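Local atomic coordinates of probable acetyltransferase (Agrobacterium tumefaciens, PDB entry 2GE3), a protein that binds acetyl coenzyme A and, as a member of the GNAT family, probably transfers its acetyl group to an acceptor substrate. Residues D57-V62 and D112-F117; V126-A131 and D160-A165. One frame throughout, in Å; residues are numbered along the deposited sequence.

Contact 1. Residues D57-V62 and D112-F117; sequences DHPQFV and DAAHEF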
loop_
_atom_site.group_PDB
_atom_site.type_symbol
_atom_site.label_atom_id
_atom_site.label_comp_id
_atom_site.label_asym_id
_atom_site.label_seq_id
_atom_site.Cartn_x
_atom_site.Cartn_y
_atom_site.Cartn_z
ATOM N N ASP A 57 -15.748 12.314 -5.699
ATOM C CA ASP A 57 -15.686 12.151 -7.133
ATOM C C ASP A 57 -14.710 11.049 -7.649
ATOM O O ASP A 57 -14.316 11.098 -8.828
ATOM C CB ASP A 57 -15.441 13.531 -7.779
ATOM C CG ASP A 57 -15.917 13.592 -9.223
ATOM O OD1 ASP A 57 -17.087 13.210 -9.480
ATOM O OD2 ASP A 57 -15.118 14.002 -10.115
ATOM N N HIS A 58 -14.366 10.069 -6.781
ATOM C CA HIS A 58 -13.438 8.936 -7.111
ATOM C C HIS A 58 -14.107 7.801 -7.931
ATOM O O HIS A 58 -15.231 7.372 -7.577
ATOM C CB HIS A 58 -12.840 8.333 -5.859
ATOM C CG HIS A 58 -12.045 9.305 -5.052
ATOM N ND1 HIS A 58 -11.668 9.055 -3.753
ATOM C CD2 HIS A 58 -11.578 10.541 -5.352
ATOM C CE1 HIS A 58 -10.996 10.091 -3.285
ATOM N NE2 HIS A 58 -10.929 11.008 -4.240
ATOM N N PRO A 59 -13.454 7.376 -9.050
ATOM C CA PRO A 59 -14.103 6.536 -10.096
ATOM C C PRO A 59 -14.556 5.201 -9.506
ATOM O O PRO A 59 -13.766 4.537 -8.831
ATOM C CB PRO A 59 -13.004 6.328 -11.143
ATOM C CG PRO A 59 -11.906 7.270 -10.790
ATOM C CD PRO A 59 -12.062 7.737 -9.384
ATOM N N GLN A 60 -15.846 4.902 -9.635
ATOM C CA GLN A 60 -16.375 3.714 -9.093
ATOM C C GLN A 60 -17.589 3.316 -9.911
ATOM O O GLN A 60 -18.576 4.023 -9.947
ATOM C CB GLN A 60 -16.719 3.865 -7.616
ATOM C CG GLN A 60 -17.290 2.580 -6.976
ATOM C CD GLN A 60 -17.379 2.749 -5.428
ATOM O OE1 GLN A 60 -17.724 3.857 -4.908
ATOM N NE2 GLN A 60 -16.982 1.687 -4.699
ATOM N N PHE A 61 -17.489 2.178 -10.588
ATOM C CA PHE A 61 -18.503 1.786 -11.559
ATOM C C PHE A 61 -19.079 0.440 -11.194
ATOM O O PHE A 61 -18.371 -0.429 -10.668
ATOM C CB PHE A 61 -17.857 1.742 -12.969
ATOM C CG PHE A 61 -17.600 3.107 -13.540
ATOM C CD1 PHE A 61 -16.510 3.884 -13.112
ATOM C CD2 PHE A 61 -18.510 3.662 -14.424
ATOM C CE1 PHE A 61 -16.358 5.239 -13.586
ATOM C CE2 PHE A 61 -18.349 4.955 -14.895
ATOM C CZ PHE A 61 -17.281 5.742 -14.471
ATOM N N VAL A 62 -20.374 0.247 -11.506
ATOM C CA VAL A 62 -21.031 -1.046 -11.229
ATOM C C VAL A 62 -21.552 -1.627 -12.513
ATOM O O VAL A 62 -21.896 -0.872 -13.411
ATOM C CB VAL A 62 -22.077 -0.970 -10.124
ATOM C CG1 VAL A 62 -21.326 -0.868 -8.821
ATOM C CG2 VAL A 62 -23.136 0.196 -10.409
ATOM N N ASP A 112 -11.014 5.605 -17.973
ATOM C CA ASP A 112 -11.314 6.841 -18.573
ATOM C C ASP A 112 -11.780 7.886 -17.526
ATOM O O ASP A 112 -11.304 9.033 -17.525
ATOM C CB ASP A 112 -12.288 6.675 -19.706
ATOM C CG ASP A 112 -11.828 7.511 -20.949
ATOM O OD1 ASP A 112 -10.752 7.172 -21.621
ATOM O OD2 ASP A 112 -12.499 8.529 -21.166
ATOM N N ALA A 113 -12.663 7.506 -16.604
ATOM C CA ALA A 113 -13.033 8.463 -15.572
ATOM C C ALA A 113 -11.798 8.874 -14.704
ATOM O O ALA A 113 -11.735 10.020 -14.228
ATOM C CB ALA A 113 -14.069 7.893 -14.710
ATOM N N ALA A 114 -10.859 7.949 -14.455
ATOM C CA ALA A 114 -9.657 8.310 -13.660
ATOM C C ALA A 114 -8.777 9.349 -14.348
ATOM O O ALA A 114 -8.215 10.237 -13.722
ATOM C CB ALA A 114 -8.817 7.091 -13.291
ATOM N N HIS A 115 -8.644 9.174 -15.650
ATOM C CA HIS A 115 -7.883 10.075 -16.430
ATOM C C HIS A 115 -8.579 11.462 -16.435
ATOM O O HIS A 115 -7.934 12.426 -16.159
ATOM C CB HIS A 115 -7.722 9.489 -17.820
ATOM C CG HIS A 115 -6.713 10.188 -18.687
ATOM N ND1 HIS A 115 -6.198 9.618 -19.835
ATOM C CD2 HIS A 115 -6.120 11.397 -18.584
ATOM C CE1 HIS A 115 -5.338 10.449 -20.397
ATOM N NE2 HIS A 115 -5.260 11.529 -19.652
ATOM N N GLU A 116 -9.880 11.520 -16.715
ATOM C CA GLU A 116 -10.667 12.733 -16.635
ATOM C C GLU A 116 -10.516 13.394 -15.293
ATOM O O GLU A 116 -10.406 14.586 -15.205
ATOM C CB GLU A 116 -12.149 12.435 -16.870
ATOM C CG GLU A 116 -13.011 13.755 -17.297
ATOM C CD GLU A 116 -14.444 13.413 -17.827
ATOM O OE1 GLU A 116 -14.774 12.218 -17.981
ATOM O OE2 GLU A 116 -15.266 14.328 -18.099
ATOM N N PHE A 117 -10.537 12.618 -14.223
ATOM C CA PHE A 117 -10.330 13.202 -12.912
ATOM C C PHE A 117 -8.922 13.831 -12.772
ATOM O O PHE A 117 -8.734 14.631 -11.923
ATOM C CB PHE A 117 -10.584 12.121 -11.837
ATOM C CG PHE A 117 -10.285 12.545 -10.429
ATOM C CD1 PHE A 117 -11.350 12.770 -9.513
ATOM C CD2 PHE A 117 -8.937 12.726 -9.981
ATOM C CE1 PHE A 117 -11.089 13.153 -8.174
ATOM C CE2 PHE A 117 -8.661 13.108 -8.656
ATOM C CZ PHE A 117 -9.763 13.317 -7.746
#
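Phe-117, of segment 112-117, meets Asp-57 and His-58 in the lead-in to strand 60-65, where helix 102-117 of the GNAT fold packs on the mixed sheet. From CB, chi1 of 175° sets CG anti to the backbone N. CD1 then approaches the backbone O of Asp-57 at 3.5 Å and, less closely, its carboxylate OD2; the carboxylate and the ring run past one another in opposite senses. CE1 arrives at the edge of the imidazole, in its plane, 3.9 Å from His-58 CD2, and CZ lies near the same CD2. The two ring planes are inclined at 71°. Asp-57, with positive phi, is the C-prime residue of the Schellman motif that ends helix 43-55, and the turn leads the chain directly into this contact. Deeper in, apolar side chains carry the contact. The ring of Pro-59 rests on two successive alanines: CB is 4.0 Å from Ala-113 CB, while CG sits over the backbone of Ala-114, 3.8 Å from its CA. These small residues let the helix come close, with CA atoms of Pro-59 and Ala-113 5.9 Å apart. Arg-77 of strand 68-77 touches both His-58 and Phe-117. At the inner end, Ala-113 CB meets the edge of the Phe-61 ring, near its plane, 3.7 Å from CE1.

Contact 2. Residues V126-A131 and D160-A165; sequences VHADNA and DSLNMA. With ACO (acetyl coenzyme *a), chain E.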
loop_
_atom_site.group_PDB
_atom_site.type_symbol
_atom_site.label_atom_id
_atom_site.label_comp_id
_atom_site.label_asym_id
_atom_site.label_seq_id
_atom_site.Cartn_x
_atom_site.Cartn_y
_atom_site.Cartn_z
ATOM N N VAL A 126 -1.942 -8.266 -8.140
ATOM C CA VAL A 126 -2.686 -9.437 -8.533
ATOM C C VAL A 126 -1.944 -10.730 -8.127
ATOM O O VAL A 126 -0.710 -10.794 -8.236
ATOM C CB VAL A 126 -3.012 -9.371 -10.075
ATOM C CG1 VAL A 126 -1.690 -9.355 -10.948
ATOM C CG2 VAL A 126 -3.903 -10.433 -10.490
ATOM N N HIS A 127 -2.688 -11.751 -7.684
ATOM C CA HIS A 127 -2.082 -13.028 -7.380
ATOM C C HIS A 127 -1.444 -13.625 -8.606
ATOM O O HIS A 127 -2.041 -13.634 -9.701
ATOM C CB HIS A 127 -3.074 -14.029 -6.720
ATOM C CG HIS A 127 -3.693 -13.555 -5.442
ATOM N ND1 HIS A 127 -4.733 -14.213 -4.832
ATOM C CD2 HIS A 127 -3.432 -12.482 -4.652
ATOM C CE1 HIS A 127 -5.119 -13.548 -3.758
ATOM N NE2 HIS A 127 -4.370 -12.473 -3.648
ATOM N N ALA A 128 -0.229 -14.161 -8.435
ATOM C CA ALA A 128 0.574 -14.642 -9.582
ATOM C C ALA A 128 -0.122 -15.785 -10.318
ATOM O O ALA A 128 0.133 -16.040 -11.519
ATOM C CB ALA A 128 2.032 -15.032 -9.212
ATOM N N ASP A 129 -0.983 -16.478 -9.597
ATOM C CA ASP A 129 -1.729 -17.564 -10.169
ATOM C C ASP A 129 -3.150 -17.166 -10.701
ATOM O O ASP A 129 -3.853 -17.998 -11.249
ATOM C CB ASP A 129 -1.754 -18.747 -9.189
ATOM C CG ASP A 129 -2.547 -18.444 -7.885
ATOM O OD1 ASP A 129 -3.026 -17.291 -7.686
ATOM O OD2 ASP A 129 -2.701 -19.388 -7.037
ATOM N N ASN A 130 -3.521 -15.876 -10.626
ATOM C CA ASN A 130 -4.809 -15.434 -11.158
ATOM C C ASN A 130 -4.670 -15.153 -12.665
ATOM O O ASN A 130 -4.573 -13.985 -13.061
ATOM C CB ASN A 130 -5.250 -14.168 -10.439
ATOM C CG ASN A 130 -6.704 -13.787 -10.725
ATOM O OD1 ASN A 130 -7.321 -14.261 -11.663
ATOM N ND2 ASN A 130 -7.273 -12.972 -9.852
ATOM N N ALA A 131 -4.587 -16.187 -13.498
ATOM C CA ALA A 131 -4.184 -15.928 -14.942
ATOM C C ALA A 131 -5.225 -15.139 -15.768
ATOM O O ALA A 131 -4.892 -14.379 -16.729
ATOM C CB ALA A 131 -3.791 -17.317 -15.643
ATOM N N ASP A 160 2.705 -15.633 -4.398
ATOM C CA ASP A 160 3.269 -14.423 -4.981
ATOM C C ASP A 160 2.220 -13.457 -5.488
ATOM O O ASP A 160 1.106 -13.802 -5.931
ATOM C CB ASP A 160 4.203 -14.826 -6.120
ATOM C CG ASP A 160 5.451 -15.588 -5.607
ATOM O OD1 ASP A 160 5.504 -15.954 -4.427
ATOM O OD2 ASP A 160 6.385 -15.829 -6.379
ATOM N N SER A 161 2.594 -12.212 -5.436
ATOM C CA SER A 161 1.711 -11.178 -5.968
ATOM C C SER A 161 2.511 -10.451 -7.073
ATOM O O SER A 161 3.706 -10.315 -6.975
ATOM C CB SER A 161 1.342 -10.186 -4.848
ATOM O OG SER A 161 0.088 -9.650 -5.154
ATOM N N LEU A 162 1.850 -10.021 -8.122
ATOM C CA LEU A 162 2.475 -9.228 -9.186
ATOM C C LEU A 162 1.971 -7.856 -9.092
ATOM O O LEU A 162 0.744 -7.621 -8.995
ATOM C CB LEU A 162 2.095 -9.747 -10.579
ATOM C CG LEU A 162 2.419 -11.236 -10.842
ATOM C CD1 LEU A 162 2.095 -11.675 -12.282
ATOM C CD2 LEU A 162 3.866 -11.653 -10.454
ATOM N N ASN A 163 2.897 -6.927 -9.176
ATOM C CA ASN A 163 2.510 -5.493 -9.219
ATOM C C ASN A 163 2.485 -5.012 -10.611
ATOM O O ASN A 163 3.393 -5.294 -11.350
ATOM C CB ASN A 163 3.530 -4.631 -8.462
ATOM C CG ASN A 163 3.486 -4.931 -7.006
ATOM O OD1 ASN A 163 2.435 -4.833 -6.464
ATOM N ND2 ASN A 163 4.582 -5.424 -6.407
HETATM N N MSE A 164 1.490 -4.232 -10.948
HETATM C CA MSE A 164 1.328 -3.797 -12.328
HETATM C C MSE A 164 0.843 -2.365 -12.219
HETATM O O MSE A 164 0.284 -2.002 -11.204
HETATM C CB MSE A 164 0.310 -4.672 -13.048
HETATM C CG MSE A 164 0.702 -6.244 -13.028
HETATM SE SE MSE A 164 -0.660 -7.087 -14.204
HETATM C CE MSE A 164 0.087 -6.436 -16.001
ATOM N N ALA A 165 1.054 -1.577 -13.262
ATOM C CA ALA A 165 0.616 -0.203 -13.288
ATOM C C ALA A 165 0.382 0.326 -14.725
ATOM O O ALA A 165 0.980 -0.165 -15.721
ATOM C CB ALA A 165 1.584 0.685 -12.521
HETATM N N1A ACO E . -5.810 -17.906 -18.551
HETATM C C2A ACO E . -5.376 -17.019 -19.447
HETATM N N3A ACO E . -6.219 -16.127 -19.996
HETATM C C4A ACO E . -7.538 -16.127 -19.677
HETATM C C5A ACO E . -8.064 -17.040 -18.705
HETATM C C6A ACO E . -7.109 -17.982 -18.131
HETATM N N6A ACO E . -7.614 -18.861 -17.169
HETATM N N7A ACO E . -9.441 -16.850 -18.618
HETATM C C8A ACO E . -9.778 -15.840 -19.422
HETATM N N9A ACO E . -8.648 -15.446 -20.069
HETATM C C1B ACO E . -8.599 -14.347 -20.999
HETATM C C2B ACO E . -9.764 -14.230 -21.967
HETATM O O2B ACO E . -9.357 -14.953 -23.150
HETATM C C3B ACO E . -9.738 -12.699 -22.089
HETATM O O3B ACO E . -8.586 -12.322 -22.859
HETATM P P3B ACO E . -8.521 -12.151 -24.491
HETATM O O7A ACO E . -8.687 -13.480 -25.218
HETATM O O8A ACO E . -7.070 -11.668 -24.539
HETATM O O9A ACO E . -9.720 -11.329 -24.830
HETATM C C4B ACO E . -9.414 -12.161 -20.694
HETATM O O4B ACO E . -8.623 -13.190 -20.113
HETATM C C5B ACO E . -10.697 -11.988 -19.834
HETATM O O5B ACO E . -11.364 -10.814 -20.272
HETATM P P1A ACO E . -12.769 -10.368 -19.806
HETATM O O1A ACO E . -12.783 -8.924 -20.140
HETATM O O2A ACO E . -13.598 -11.444 -20.474
HETATM O O3A ACO E . -12.630 -10.598 -18.205
HETATM P P2A ACO E . -13.723 -10.767 -17.099
HETATM O O4A ACO E . -15.099 -10.256 -17.391
HETATM O O5A ACO E . -13.610 -12.219 -16.720
HETATM O O6A ACO E . -13.098 -9.815 -15.910
HETATM C CBP ACO E . -11.892 -10.361 -13.854
HETATM C CCP ACO E . -11.801 -10.156 -15.376
HETATM C CDP ACO E . -10.498 -10.894 -13.383
HETATM C CEP ACO E . -12.258 -9.063 -13.136
HETATM C CAP ACO E . -13.058 -11.342 -13.430
HETATM O OAP ACO E . -12.785 -12.557 -14.085
HETATM C C9P ACO E . -13.257 -11.673 -11.978
HETATM O O9P ACO E . -14.006 -10.979 -11.291
HETATM N N8P ACO E . -12.627 -12.746 -11.457
HETATM C C7P ACO E . -12.738 -12.994 -10.001
HETATM C C6P ACO E . -12.241 -11.854 -9.136
HETATM C C5P ACO E . -10.911 -11.228 -9.479
HETATM O O5P ACO E . -9.954 -11.875 -9.894
HETATM N N4P ACO E . -10.810 -9.914 -9.238
HETATM C C3P ACO E . -9.733 -9.134 -9.813
HETATM C C2P ACO E . -8.428 -9.542 -9.174
HETATM S S1P ACO E . -8.400 -9.031 -7.473
HETATM C C ACO E . -6.785 -8.863 -7.868
HETATM O O ACO E . -6.509 -8.697 -9.025
HETATM C CH3 ACO E . -5.829 -8.833 -6.702
#
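Val-126 and Leu-162 form an antiparallel hydrogen-bonded pair where strand 121-127 of the GNAT sheet runs beside strand 158-167. Val-126 N donates to Leu-162 O, and Leu-162 N returns a straighter bond to Val-126 O, 2.7 Å long with 173° at the hydrogen. The CA of Ser-161 adds a C-H...O contact to that same oxygen. The next pair, His-127 with Ser-161, is non-hydrogen-bonded; beyond it Ala-128 N reaches Asp-160 O at 2.9 Å, the donor lying above the carbonyl plane as the chain enters a type I turn from His-127 to Asn-130. Packing is tight on the face of Val-126, Leu-162 and selenomethionine Met-164. Chi1 of 62° puts Val-126 CG1 between backbone N and carbonyl carbon, against Leu-162 CB at 3.8 Å and near Met-164 SE. Ile-134 of helix 131-140 touches both Val-126 and Leu-162. Ala-128 CB extends the packed part, lying against Leu-162 CD2 and Asp-160 CB. The loose side begins past Ala-128, where the turn bends away from the partner strand on its exposed side, and the carboxylate of Asp-160 leads off to a salt bridge with Arg-149 and a hydrogen bond from Asp-150 N. The other flank of the strand end faces acetyl coenzyme A: Val-126 CG2 lies 3.5 Å from the acetyl O, and Ala-131 CB approaches adenine N1A. Asn-130 is the N-cap of helix 131-140, its OD1 weakly bonded to Ala-133 N; the other end of the amide, ND2, donates to pantetheine O5P at 2.9 Å and 166°.

How the contacts relate
Contacts 1 and 2 both reach the same mixed sheet but lie on opposite sides of the chain's centre, their centres 23 Å apart and their nearest atoms about 12 Å apart. They follow in series: helix 102-117, packed on the sheet in contact 1, leads into strand 121-127, whose end forms contact 2. Acetyl coenzyme A relates to them unequally. Segment 126-131 supplies Val-126, Asn-130 and Ala-131 to its pocket, whereas the Phe-61 side chain of contact 1 is about 12 Å from the cofactor. The earlier end of helix 102-117 nevertheless reaches the site, since the backbone N atoms of Gly-103 and Ala-104 hydrogen-bond the cofactor.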